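Local coordinates for probable branched-chain amino acid ABC transporter, amino acid binding protein (Thermus thermophilus, PDB 3LKB), which probably captures branched-chain amino acids, valine being the one bound here, and hands them to an ABC transporter for uptake, at residues L10-A15 with A25-A30; R164-E169 with R379-G384; I358-G363 with V367-P372. The protein carries 2 engineered substitutions. All coordinates share one frame; numbering follows the deposited sequence.

In the fold
The three contacts follow the two-lobed build of a type I periplasmic binding protein, in which the ligand sits in the cleft between lobes. Contact 1 joins strand 6-14 to helix 21-41 in one lobe; contacts 2 and 3 belong to the other, built round the mixed sheet that includes strands 145-150, 173-179 and 357-362. Contact 1 closes first along the chain. R164-E169 then opens contact 2, contact 3 forms inside the loop that contact 2 closes, and R379-G384 ends the modelled chain. Centres are about 33 Å apart for contacts 1 and 2, about 27 Å for 1 and 3, and about 24 Å for 2 and 3. Contact 1 lies across the chain's centre from the others.

Contact 1: L10-A15 with A25-A30; sequences LFWSGA and APYGAA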
ATOM      1  N   LEU A  10      12.664  14.986 -10.533  1.00 16.04           N
ATOM      2  CA  LEU A  10      12.659  13.591 -10.852  1.00 15.00           C
ATOM      3  C   LEU A  10      11.250  13.149 -10.484  1.00 13.09           C
ATOM      4  O   LEU A  10      10.882  13.184  -9.325  1.00 11.76           O
ATOM      5  CB  LEU A  10      13.710  12.887 -10.013  1.00 16.03           C
ATOM      6  CG  LEU A  10      14.210  11.601 -10.667  1.00 20.30           C
ATOM      7  CD1 LEU A  10      14.639  11.924 -12.080  1.00 23.61           C
ATOM      8  CD2 LEU A  10      15.355  11.038  -9.892  1.00 24.42           C
ATOM      9  N   PHE A  11      10.451  12.795 -11.487  1.00 11.33           N
ATOM     10  CA  PHE A  11       9.046  12.545 -11.269  1.00 10.73           C
ATOM     11  C   PHE A  11       8.665  11.102 -11.633  1.00 10.55           C
ATOM     12  O   PHE A  11       8.968  10.607 -12.709  1.00 11.67           O
ATOM     13  CB  PHE A  11       8.212  13.613 -12.000  1.00 10.52           C
ATOM     14  CG  PHE A  11       6.782  13.208 -12.309  1.00 12.35           C
ATOM     15  CD1 PHE A  11       5.753  13.440 -11.388  1.00 14.12           C
ATOM     16  CD2 PHE A  11       6.460  12.627 -13.527  1.00 12.02           C
ATOM     17  CE1 PHE A  11       4.428  13.106 -11.686  1.00 13.29           C
ATOM     18  CE2 PHE A  11       5.163  12.298 -13.837  1.00 13.87           C
ATOM     19  CZ  PHE A  11       4.131  12.540 -12.895  1.00 14.92           C
ATOM     20  N   TRP A  12       8.025  10.411 -10.704  1.00  9.82           N
ATOM     21  CA  TRP A  12       7.485   9.082 -10.969  1.00  8.18           C
ATOM     22  C   TRP A  12       6.028   9.129 -10.624  1.00  8.02           C
ATOM     23  O   TRP A  12       5.624   9.807  -9.654  1.00  8.53           O
ATOM     24  CB  TRP A  12       8.189   8.068 -10.086  1.00  8.12           C
ATOM     25  CG  TRP A  12       7.658   6.665 -10.152  1.00  8.17           C
ATOM     26  CD1 TRP A  12       7.991   5.736 -11.059  1.00  6.82           C
ATOM     27  CD2 TRP A  12       6.683   6.045  -9.271  1.00  7.70           C
ATOM     28  NE1 TRP A  12       7.312   4.559 -10.812  1.00  8.71           N
ATOM     29  CE2 TRP A  12       6.504   4.718  -9.724  1.00  6.74           C
ATOM     30  CE3 TRP A  12       5.930   6.497  -8.181  1.00  6.65           C
ATOM     31  CZ2 TRP A  12       5.650   3.816  -9.108  1.00  4.19           C
ATOM     32  CZ3 TRP A  12       5.057   5.605  -7.560  1.00  9.89           C
ATOM     33  CH2 TRP A  12       4.939   4.265  -8.023  1.00 10.45           C
ATOM     34  N   SER A  13       5.224   8.466 -11.437  1.00  7.46           N
ATOM     35  CA  SER A  13       3.787   8.311 -11.133  1.00  8.60           C
ATOM     36  C   SER A  13       3.450   6.839 -11.271  1.00  8.76           C
ATOM     37  O   SER A  13       3.704   6.256 -12.305  1.00  9.61           O
ATOM     38  CB  SER A  13       2.928   9.153 -12.096  1.00  8.76           C
ATOM     39  OG  SER A  13       1.577   8.732 -12.102  1.00  8.16           O
ATOM     40  N   GLY A  14       2.897   6.234 -10.226  1.00  9.20           N
ATOM     41  CA  GLY A  14       2.566   4.809 -10.232  1.00  7.85           C
ATOM     42  C   GLY A  14       1.741   4.454  -9.012  1.00  9.11           C
ATOM     43  O   GLY A  14       1.275   5.339  -8.269  1.00  9.79           O
ATOM     44  N   ALA A  15       1.498   3.156  -8.850  1.00  9.30           N
ATOM     45  CA  ALA A  15       0.575   2.604  -7.883  1.00  9.36           C
ATOM     46  C   ALA A  15       1.257   2.263  -6.549  1.00  9.77           C
ATOM     47  O   ALA A  15       1.628   1.088  -6.334  1.00  9.27           O
ATOM     48  CB  ALA A  15      -0.054   1.347  -8.454  1.00  8.64           C
ATOM     49  N   ALA A  25       4.512  -0.168  -4.648  1.00  7.58           N
ATOM     50  CA  ALA A  25       4.927   0.421  -3.377  1.00  8.85           C
ATOM     51  C   ALA A  25       6.477   0.426  -3.195  1.00  8.64           C
ATOM     52  O   ALA A  25       7.095   1.494  -3.096  1.00  8.47           O
ATOM     53  CB  ALA A  25       4.201  -0.246  -2.191  1.00  7.92           C
ATOM     54  N   PRO A  26       7.101  -0.762  -3.241  1.00  8.82           N
ATOM     55  CA  PRO A  26       8.552  -0.833  -3.136  1.00  8.56           C
ATOM     56  C   PRO A  26       9.275  -0.117  -4.301  1.00  8.53           C
ATOM     57  O   PRO A  26      10.297   0.571  -4.083  1.00  9.35           O
ATOM     58  CB  PRO A  26       8.821  -2.341  -3.079  1.00  8.70           C
ATOM     59  CG  PRO A  26       7.613  -3.002  -3.688  1.00  7.75           C
ATOM     60  CD  PRO A  26       6.487  -2.111  -3.235  1.00  8.91           C
ATOM     61  N   TYR A  27       8.717  -0.204  -5.493  1.00  6.89           N
ATOM     62  CA  TYR A  27       9.236   0.547  -6.621  1.00  6.35           C
ATOM     63  C   TYR A  27       9.240   2.075  -6.381  1.00  6.26           C
ATOM     64  O   TYR A  27      10.248   2.740  -6.606  1.00  5.21           O
ATOM     65  CB  TYR A  27       8.367   0.248  -7.849  1.00  5.88           C
ATOM     66  CG  TYR A  27       8.963   0.662  -9.161  1.00  8.36           C
ATOM     67  CD1 TYR A  27       9.459  -0.296 -10.035  1.00 10.50           C
ATOM     68  CD2 TYR A  27       9.017   2.001  -9.545  1.00  8.44           C
ATOM     69  CE1 TYR A  27      10.004   0.055 -11.271  1.00 11.76           C
ATOM     70  CE2 TYR A  27       9.560   2.366 -10.789  1.00 12.00           C
ATOM     71  CZ  TYR A  27      10.055   1.379 -11.646  1.00 12.36           C
ATOM     72  OH  TYR A  27      10.583   1.702 -12.899  1.00 13.24           O
ATOM     73  N   GLY A  28       8.097   2.618  -5.956  1.00  5.97           N
ATOM     74  CA  GLY A  28       7.985   4.044  -5.717  1.00  7.01           C
ATOM     75  C   GLY A  28       8.981   4.403  -4.641  1.00  8.16           C
ATOM     76  O   GLY A  28       9.710   5.388  -4.746  1.00  9.00           O
ATOM     77  N   ALA A  29       9.072   3.549  -3.638  1.00  7.78           N
ATOM     78  CA  ALA A  29       9.913   3.850  -2.503  1.00  8.78           C
ATOM     79  C   ALA A  29      11.391   3.960  -2.941  1.00  8.19           C
ATOM     80  O   ALA A  29      12.132   4.840  -2.493  1.00  8.47           O
ATOM     81  CB  ALA A  29       9.706   2.747  -1.380  1.00  6.91           C
ATOM     82  N   ALA A  30      11.813   3.046  -3.808  1.00  8.05           N
ATOM     83  CA  ALA A  30      13.201   3.046  -4.316  1.00  7.40           C
ATOM     84  C   ALA A  30      13.484   4.329  -5.079  1.00  8.19           C
ATOM     85  O   ALA A  30      14.565   4.888  -4.960  1.00  8.63           O
ATOM     86  CB  ALA A  30      13.466   1.823  -5.190  1.00  6.07           C
TER
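W12 and Y27 both carry CG anti to the backbone N (chi1 175° and -165°), and these torsions swing the indole from the strand and the phenol from the helix into the same layer between the two elements. They meet obliquely. W12 NE1 lies 3.1 Å from Y27 CE2, a close approach, and the rings are inclined by only 27°; yet the five-membered ring of W12 and the Y27 ring have slid apart, with centroids 5.1 Å from each other, so little of one covers the other. The six-membered half of the indole is used differently. G28 CA sits over one face in a CH-pi contact, 3.8 Å from the ring centroid, while on the opposite face G14 N hangs 3.4 Å above the plane of the same W12 ring. Both glycines matter for this sandwich: a CB on G28 would come within 2.9 Å of W12 CZ3, and one on G14 would run into W12 CZ2. Backbone alone meets at the other end, with A15 O 3.6 Å from A25 N, and A25 also packs on T17 of the second subunit. This is the packing of the first helix on the first strand in the beta-alpha-beta unit 6-14, 21-41 and 47-55. The side chain of Y27 is about 6 Å from the bound valine and touches A104 of its pocket, which puts the aromatic pair close to the binding site. Helix 285-308 meets Y27 through N289 and A293, and strand 47-55 pairs with W12 through backbone hydrogen bonds of V52 and R54.

Contact 2: R164-E169 with R379-G384; sequences RKAARE and RKVHYG
V381 packing on K165 and A166 makes this a small, mainly apolar helix-helix contact at the outer side of its lobe, between helix 160-170 and the last helix of the chain, 376-383. The short segments run in broadly opposed but strongly inclined directions, 132° apart, with axes 9.5 Å from each other at closest approach. V381 carries the contact: its CB stands 3.3 Å from K165 CG, and CG1 reaches past it to A166, 3.9 Å from A166 N. E169 brings its CG to within 4.1 Å of V381 CG1, sliding past it in the opposite direction. K165 has CG wedged between the backbone N and the carbonyl carbon (chi1 68°), which lays its methylene against the valine; the chain then bends and leaves NZ 3.8 Å from V381 O. Helix 160-170 belongs to the doubly wound alpha/beta lobe of the binding-protein fold, following strand 145-150 and leading into its parallel neighbour 173-179, on which A167 rests through I174. Helix 126-140 is common to both partners: A166 touches its V131 and L134, and R379 makes a salt bridge from NH1 to E128.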
ATOM      1  N   ARG A 164       1.319 -17.303 -27.548  1.00 17.38           N
ATOM      2  CA  ARG A 164       0.578 -18.197 -28.402  1.00 19.12           C
ATOM      3  C   ARG A 164       1.472 -18.560 -29.576  1.00 19.96           C
ATOM      4  O   ARG A 164       1.656 -19.756 -29.911  1.00 20.33           O
ATOM      5  CB  ARG A 164      -0.743 -17.583 -28.882  1.00 18.93           C
ATOM      6  CG  ARG A 164      -1.792 -17.395 -27.781  1.00 22.26           C
ATOM      7  CD  ARG A 164      -3.169 -17.118 -28.419  1.00 27.26           C
ATOM      8  NE  ARG A 164      -4.248 -16.700 -27.506  1.00 27.23           N
ATOM      9  CZ  ARG A 164      -5.065 -17.551 -26.873  1.00 29.88           C
ATOM     10  NH1 ARG A 164      -4.892 -18.862 -27.027  1.00 29.25           N
ATOM     11  NH2 ARG A 164      -6.043 -17.100 -26.070  1.00 29.30           N
ATOM     12  N   LYS A 165       2.062 -17.555 -30.201  1.00 19.98           N
ATOM     13  CA  LYS A 165       2.843 -17.929 -31.338  1.00 21.01           C
ATOM     14  C   LYS A 165       4.103 -18.708 -30.977  1.00 20.42           C
ATOM     15  O   LYS A 165       4.475 -19.585 -31.734  1.00 21.17           O
ATOM     16  CB  LYS A 165       3.032 -16.808 -32.371  1.00 21.86           C
ATOM     17  CG  LYS A 165       3.838 -15.663 -32.004  1.00 26.45           C
ATOM     18  CD  LYS A 165       2.938 -14.431 -31.765  1.00 33.33           C
ATOM     19  CE  LYS A 165       2.124 -14.029 -32.977  1.00 35.94           C
ATOM     20  NZ  LYS A 165       2.485 -12.633 -33.404  1.00 38.88           N
ATOM     21  N   ALA A 166       4.727 -18.430 -29.821  1.00 19.62           N
ATOM     22  CA  ALA A 166       5.848 -19.237 -29.343  1.00 17.99           C
ATOM     23  C   ALA A 166       5.416 -20.662 -29.025  1.00 17.25           C
ATOM     24  O   ALA A 166       6.137 -21.589 -29.338  1.00 15.88           O
ATOM     25  CB  ALA A 166       6.539 -18.584 -28.119  1.00 18.01           C
ATOM     26  N   ALA A 167       4.241 -20.834 -28.421  1.00 17.07           N
ATOM     27  CA  ALA A 167       3.752 -22.163 -28.069  1.00 18.07           C
ATOM     28  C   ALA A 167       3.583 -22.998 -29.312  1.00 19.61           C
ATOM     29  O   ALA A 167       3.949 -24.174 -29.351  1.00 19.21           O
ATOM     30  CB  ALA A 167       2.455 -22.087 -27.347  1.00 17.61           C
ATOM     31  N   ARG A 168       3.051 -22.358 -30.339  1.00 21.60           N
ATOM     32  CA  ARG A 168       2.885 -22.995 -31.599  1.00 24.70           C
ATOM     33  C   ARG A 168       4.265 -23.459 -32.100  1.00 24.52           C
ATOM     34  O   ARG A 168       4.440 -24.629 -32.464  1.00 24.54           O
ATOM     35  CB  ARG A 168       2.156 -22.057 -32.581  1.00 25.90           C
ATOM     36  CG  ARG A 168       2.480 -22.326 -34.042  1.00 32.04           C
ATOM     37  CD  ARG A 168       1.910 -21.237 -34.977  1.00 43.44           C
ATOM     38  NE  ARG A 168       1.657 -21.707 -36.355  1.00 49.38           N
ATOM     39  CZ  ARG A 168       2.587 -22.091 -37.244  1.00 53.60           C
ATOM     40  NH1 ARG A 168       3.902 -22.121 -36.938  1.00 52.51           N
ATOM     41  NH2 ARG A 168       2.185 -22.476 -38.461  1.00 55.26           N
ATOM     42  N   GLU A 169       5.252 -22.573 -32.069  1.00 24.33           N
ATOM     43  CA  GLU A 169       6.555 -22.914 -32.646  1.00 25.31           C
ATOM     44  C   GLU A 169       7.243 -24.068 -31.937  1.00 24.84           C
ATOM     45  O   GLU A 169       8.008 -24.805 -32.552  1.00 25.05           O
ATOM     46  CB  GLU A 169       7.480 -21.702 -32.672  1.00 26.35           C
ATOM     47  CG  GLU A 169       7.168 -20.708 -33.778  1.00 31.37           C
ATOM     48  CD  GLU A 169       7.784 -21.115 -35.117  1.00 38.84           C
ATOM     49  OE1 GLU A 169       8.814 -21.838 -35.103  1.00 43.60           O
ATOM     50  OE2 GLU A 169       7.245 -20.730 -36.179  1.00 40.55           O
ATOM     51  N   ARG A 379      12.518 -13.223 -30.523  1.00 13.94           N
ATOM     52  CA  ARG A 379      12.711 -12.316 -31.643  1.00 14.65           C
ATOM     53  C   ARG A 379      12.067 -12.863 -32.931  1.00 15.07           C
ATOM     54  O   ARG A 379      11.438 -12.089 -33.653  1.00 14.33           O
ATOM     55  CB  ARG A 379      14.169 -11.919 -31.828  1.00 14.71           C
ATOM     56  CG  ARG A 379      14.729 -11.117 -30.713  1.00 14.19           C
ATOM     57  CD  ARG A 379      16.221 -11.268 -30.643  1.00 18.70           C
ATOM     58  NE  ARG A 379      16.854 -10.388 -29.646  1.00 24.03           N
ATOM     59  CZ  ARG A 379      16.699 -10.462 -28.311  1.00 23.06           C
ATOM     60  NH1 ARG A 379      15.930 -11.380 -27.749  1.00 22.36           N
ATOM     61  NH2 ARG A 379      17.354  -9.623 -27.524  1.00 24.39           N
ATOM     62  N   LYS A 380      12.154 -14.175 -33.196  1.00 15.81           N
ATOM     63  CA  LYS A 380      11.420 -14.678 -34.366  1.00 17.30           C
ATOM     64  C   LYS A 380       9.907 -14.437 -34.301  1.00 16.68           C
ATOM     65  O   LYS A 380       9.353 -13.883 -35.226  1.00 15.91           O
ATOM     66  CB  LYS A 380      11.754 -16.121 -34.797  1.00 17.80           C
ATOM     67  CG  LYS A 380      11.685 -17.174 -33.735  1.00 23.99           C
ATOM     68  CD  LYS A 380      13.122 -17.623 -33.164  1.00 29.92           C
ATOM     69  CE  LYS A 380      13.823 -18.813 -33.934  1.00 29.98           C
ATOM     70  NZ  LYS A 380      14.601 -19.758 -33.078  1.00 25.09           N
ATOM     71  N   VAL A 381       9.245 -14.815 -33.209  1.00 17.20           N
ATOM     72  CA  VAL A 381       7.789 -14.639 -33.158  1.00 17.09           C
ATOM     73  C   VAL A 381       7.378 -13.178 -33.139  1.00 17.41           C
ATOM     74  O   VAL A 381       6.317 -12.818 -33.653  1.00 18.62           O
ATOM     75  CB  VAL A 381       7.090 -15.460 -32.033  1.00 16.92           C
ATOM     76  CG1 VAL A 381       7.542 -16.931 -32.119  1.00 17.98           C
ATOM     77  CG2 VAL A 381       7.326 -14.869 -30.633  1.00 16.31           C
ATOM     78  N   HIS A 382       8.205 -12.330 -32.561  1.00 17.39           N
ATOM     79  CA  HIS A 382       7.828 -10.947 -32.446  1.00 17.66           C
ATOM     80  C   HIS A 382       8.233 -10.051 -33.616  1.00 19.14           C
ATOM     81  O   HIS A 382       7.457  -9.210 -34.019  1.00 19.41           O
ATOM     82  CB  HIS A 382       8.276 -10.344 -31.115  1.00 16.86           C
ATOM     83  CG  HIS A 382       7.563  -9.075 -30.799  1.00 14.41           C
ATOM     84  ND1 HIS A 382       8.089  -7.839 -31.094  1.00 13.60           N
ATOM     85  CD2 HIS A 382       6.314  -8.855 -30.332  1.00 12.93           C
ATOM     86  CE1 HIS A 382       7.212  -6.908 -30.783  1.00 13.37           C
ATOM     87  NE2 HIS A 382       6.122  -7.500 -30.321  1.00 14.06           N
ATOM     88  N   TYR A 383       9.444 -10.219 -34.143  1.00 20.96           N
ATOM     89  CA  TYR A 383       9.948  -9.395 -35.234  1.00 22.61           C
ATOM     90  C   TYR A 383       9.925 -10.103 -36.618  1.00 23.94           C
ATOM     91  O   TYR A 383      10.038  -9.424 -37.650  1.00 24.68           O
ATOM     92  CB  TYR A 383      11.353  -8.881 -34.900  1.00 22.61           C
ATOM     93  CG  TYR A 383      11.377  -7.890 -33.725  1.00 24.52           C
ATOM     94  CD1 TYR A 383      10.919  -6.565 -33.876  1.00 26.54           C
ATOM     95  CD2 TYR A 383      11.825  -8.291 -32.466  1.00 23.37           C
ATOM     96  CE1 TYR A 383      10.937  -5.675 -32.782  1.00 28.41           C
ATOM     97  CE2 TYR A 383      11.846  -7.441 -31.390  1.00 25.33           C
ATOM     98  CZ  TYR A 383      11.405  -6.139 -31.542  1.00 29.57           C
ATOM     99  OH  TYR A 383      11.425  -5.318 -30.447  1.00 31.45           O
ATOM    100  N   GLY A 384       9.779 -11.434 -36.632  1.00 23.84           N
ATOM    101  CA  GLY A 384       9.700 -12.221 -37.864  1.00 25.17           C
ATOM    102  C   GLY A 384      11.076 -12.531 -38.404  1.00 26.70           C
ATOM    103  O   GLY A 384      12.087 -12.195 -37.748  1.00 28.11           O
TER

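Contact 3: I358-G363 with V367-P372; sequences ILEAKG and VPVTEP
The E360 carboxylate has V369 CG1 4.0 Å from its OE1, and the same oxygen is met from well above the carboxylate plane, 62° out of it, by K362 NZ at 3.3 Å in a salt bridge along the strand. The bent K362 chain also passes V367 at about a right angle, with K362 CG 3.8 Å from V367 CG2, so its methylenes cover the valine while its amine tips back to the glutamate. E360 and V367 share this face of the sheet. The other face carries L359 and the ring of P368, where L359 CD2 rests 3.9 Å from P368 CD. The backbones of E360 and V367 form an antiparallel hydrogen-bonded pair. E360 N reaches V367 O at 2.8 Å, and V367 N returns to E360 O at the same length, though from 37° out of the carbonyl plane. Further along, V369 N meets I358 O at 3.0 Å, in the carbonyl plane. Beyond V369 the ladder passes to a side chain: T370 holds OG1 between its backbone N and carbonyl carbon (chi1 64°), and I358 N donates to that OG1 at 3.0 Å. A valine here would probably leave I358 N without this acceptor and the chain after the strand freer to drift from its partner. L359 makes backbone hydrogen bonds with W251, and A361 with G248 and F249. The whole is a beta hairpin at one edge of the mixed sheet: 357-362 runs antiparallel to 250-253, and 365-368 turns back as the outermost strand within this chain.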
ATOM      1  N   ILE A 358      16.182 -17.748 -15.616  1.00  6.65           N
ATOM      2  CA  ILE A 358      15.123 -18.408 -14.895  1.00  7.12           C
ATOM      3  C   ILE A 358      15.665 -18.794 -13.515  1.00  8.21           C
ATOM      4  O   ILE A 358      16.765 -19.360 -13.385  1.00  7.75           O
ATOM      5  CB  ILE A 358      14.634 -19.670 -15.646  1.00  8.30           C
ATOM      6  CG1 ILE A 358      14.324 -19.385 -17.134  1.00  8.76           C
ATOM      7  CG2 ILE A 358      13.511 -20.422 -14.918  1.00  4.75           C
ATOM      8  CD1 ILE A 358      13.375 -18.363 -17.374  1.00 14.84           C
ATOM      9  N   LEU A 359      14.905 -18.464 -12.475  1.00  9.35           N
ATOM     10  CA  LEU A 359      15.280 -18.852 -11.114  1.00 10.65           C
ATOM     11  C   LEU A 359      14.206 -19.789 -10.564  1.00 10.88           C
ATOM     12  O   LEU A 359      13.049 -19.715 -10.990  1.00 11.16           O
ATOM     13  CB  LEU A 359      15.482 -17.630 -10.207  1.00 10.30           C
ATOM     14  CG  LEU A 359      16.465 -16.590 -10.822  1.00 13.67           C
ATOM     15  CD1 LEU A 359      15.854 -15.489 -11.656  1.00 13.28           C
ATOM     16  CD2 LEU A 359      17.386 -15.956  -9.828  1.00 12.03           C
ATOM     17  N   GLU A 360      14.595 -20.685  -9.650  1.00 10.62           N
ATOM     18  CA  GLU A 360      13.678 -21.603  -9.036  1.00 10.70           C
ATOM     19  C   GLU A 360      13.640 -21.327  -7.548  1.00 10.61           C
ATOM     20  O   GLU A 360      14.702 -21.171  -6.922  1.00 11.35           O
ATOM     21  CB  GLU A 360      14.127 -23.048  -9.267  1.00 11.04           C
ATOM     22  CG  GLU A 360      13.163 -24.049  -8.574  1.00 15.53           C
ATOM     23  CD  GLU A 360      13.477 -25.517  -8.790  1.00 22.22           C
ATOM     24  OE1 GLU A 360      14.498 -25.888  -9.416  1.00 26.68           O
ATOM     25  OE2 GLU A 360      12.690 -26.335  -8.299  1.00 27.26           O
ATOM     26  N   ALA A 361      12.443 -21.277  -6.975  1.00 10.40           N
ATOM     27  CA  ALA A 361      12.279 -21.093  -5.517  1.00 11.16           C
ATOM     28  C   ALA A 361      12.673 -22.392  -4.783  1.00 11.75           C
ATOM     29  O   ALA A 361      12.055 -23.463  -5.023  1.00  9.75           O
ATOM     30  CB  ALA A 361      10.818 -20.746  -5.193  1.00 10.12           C
ATOM     31  N   LYS A 362      13.715 -22.315  -3.939  1.00 12.77           N
ATOM     32  CA  LYS A 362      14.171 -23.505  -3.166  1.00 13.80           C
ATOM     33  C   LYS A 362      14.394 -23.149  -1.700  1.00 14.10           C
ATOM     34  O   LYS A 362      15.147 -22.239  -1.393  1.00 14.50           O
ATOM     35  CB  LYS A 362      15.439 -24.110  -3.740  1.00 14.03           C
ATOM     36  CG  LYS A 362      15.581 -24.017  -5.234  1.00 18.22           C
ATOM     37  CD  LYS A 362      15.842 -25.351  -5.890  1.00 23.70           C
ATOM     38  CE  LYS A 362      17.254 -25.468  -6.345  1.00 28.60           C
ATOM     39  NZ  LYS A 362      17.303 -25.985  -7.747  1.00 31.18           N
ATOM     40  N   GLY A 363      13.685 -23.833  -0.808  1.00 14.39           N
ATOM     41  CA  GLY A 363      13.696 -23.512   0.613  1.00 14.92           C
ATOM     42  C   GLY A 363      13.628 -22.038   0.913  1.00 15.46           C
ATOM     43  O   GLY A 363      14.410 -21.547   1.732  1.00 16.92           O
ATOM     44  N   VAL A 367      16.727 -19.319  -6.549  1.00 12.62           N
ATOM     45  CA  VAL A 367      18.061 -19.766  -6.903  1.00 13.28           C
ATOM     46  C   VAL A 367      18.148 -19.786  -8.433  1.00 14.21           C
ATOM     47  O   VAL A 367      17.279 -20.332  -9.086  1.00 13.01           O
ATOM     48  CB  VAL A 367      18.265 -21.236  -6.448  1.00 13.74           C
ATOM     49  CG1 VAL A 367      19.536 -21.793  -7.003  1.00 13.51           C
ATOM     50  CG2 VAL A 367      18.214 -21.347  -4.916  1.00 14.56           C
ATOM     51  N   PRO A 368      19.211 -19.200  -9.007  1.00 15.91           N
ATOM     52  CA  PRO A 368      19.329 -19.266 -10.480  1.00 16.80           C
ATOM     53  C   PRO A 368      19.569 -20.677 -10.979  1.00 17.23           C
ATOM     54  O   PRO A 368      20.497 -21.348 -10.526  1.00 18.73           O
ATOM     55  CB  PRO A 368      20.565 -18.401 -10.799  1.00 16.71           C
ATOM     56  CG  PRO A 368      21.275 -18.214  -9.471  1.00 18.62           C
ATOM     57  CD  PRO A 368      20.179 -18.256  -8.407  1.00 15.81           C
ATOM     58  N   VAL A 369      18.725 -21.129 -11.891  1.00 16.67           N
ATOM     59  CA  VAL A 369      18.958 -22.386 -12.561  1.00 16.19           C
ATOM     60  C   VAL A 369      19.367 -22.149 -14.033  1.00 16.75           C
ATOM     61  O   VAL A 369      19.319 -23.079 -14.830  1.00 17.10           O
ATOM     62  CB  VAL A 369      17.727 -23.321 -12.476  1.00 15.64           C
ATOM     63  CG1 VAL A 369      17.477 -23.754 -11.057  1.00 14.19           C
ATOM     64  CG2 VAL A 369      16.472 -22.662 -13.070  1.00 16.44           C
ATOM     65  N   THR A 370      19.722 -20.908 -14.396  1.00 16.03           N
ATOM     66  CA  THR A 370      20.376 -20.644 -15.702  1.00 15.01           C
ATOM     67  C   THR A 370      21.475 -19.558 -15.598  1.00 16.05           C
ATOM     68  O   THR A 370      21.631 -18.885 -14.566  1.00 16.84           O
ATOM     69  CB  THR A 370      19.385 -20.280 -16.896  1.00 13.59           C
ATOM     70  OG1 THR A 370      18.712 -19.055 -16.631  1.00 11.40           O
ATOM     71  CG2 THR A 370      18.367 -21.332 -17.172  1.00 10.49           C
ATOM     72  N   GLU A 371      22.265 -19.454 -16.658  1.00 16.62           N
ATOM     73  CA  GLU A 371      23.116 -18.311 -16.929  1.00 16.86           C
ATOM     74  C   GLU A 371      22.273 -17.222 -17.630  1.00 15.03           C
ATOM     75  O   GLU A 371      21.190 -17.517 -18.150  1.00 13.04           O
ATOM     76  CB  GLU A 371      24.229 -18.796 -17.838  1.00 18.19           C
ATOM     77  CG  GLU A 371      25.566 -18.977 -17.153  1.00 26.62           C
ATOM     78  CD  GLU A 371      26.446 -17.710 -17.343  1.00 39.61           C
ATOM     79  OE1 GLU A 371      26.129 -16.865 -18.255  1.00 44.42           O
ATOM     80  OE2 GLU A 371      27.442 -17.550 -16.588  1.00 40.45           O
ATOM     81  N   PRO A 372      22.733 -15.941 -17.607  1.00 14.00           N
ATOM     82  CA  PRO A 372      21.957 -14.922 -18.333  1.00 12.94           C
ATOM     83  C   PRO A 372      21.850 -15.308 -19.799  1.00 13.06           C
ATOM     84  O   PRO A 372      22.846 -15.780 -20.338  1.00 14.62           O
ATOM     85  CB  PRO A 372      22.810 -13.682 -18.180  1.00 13.11           C
ATOM     86  CG  PRO A 372      23.505 -13.895 -16.799  1.00 12.92           C
ATOM     87  CD  PRO A 372      23.824 -15.344 -16.810  1.00 13.01           C
TER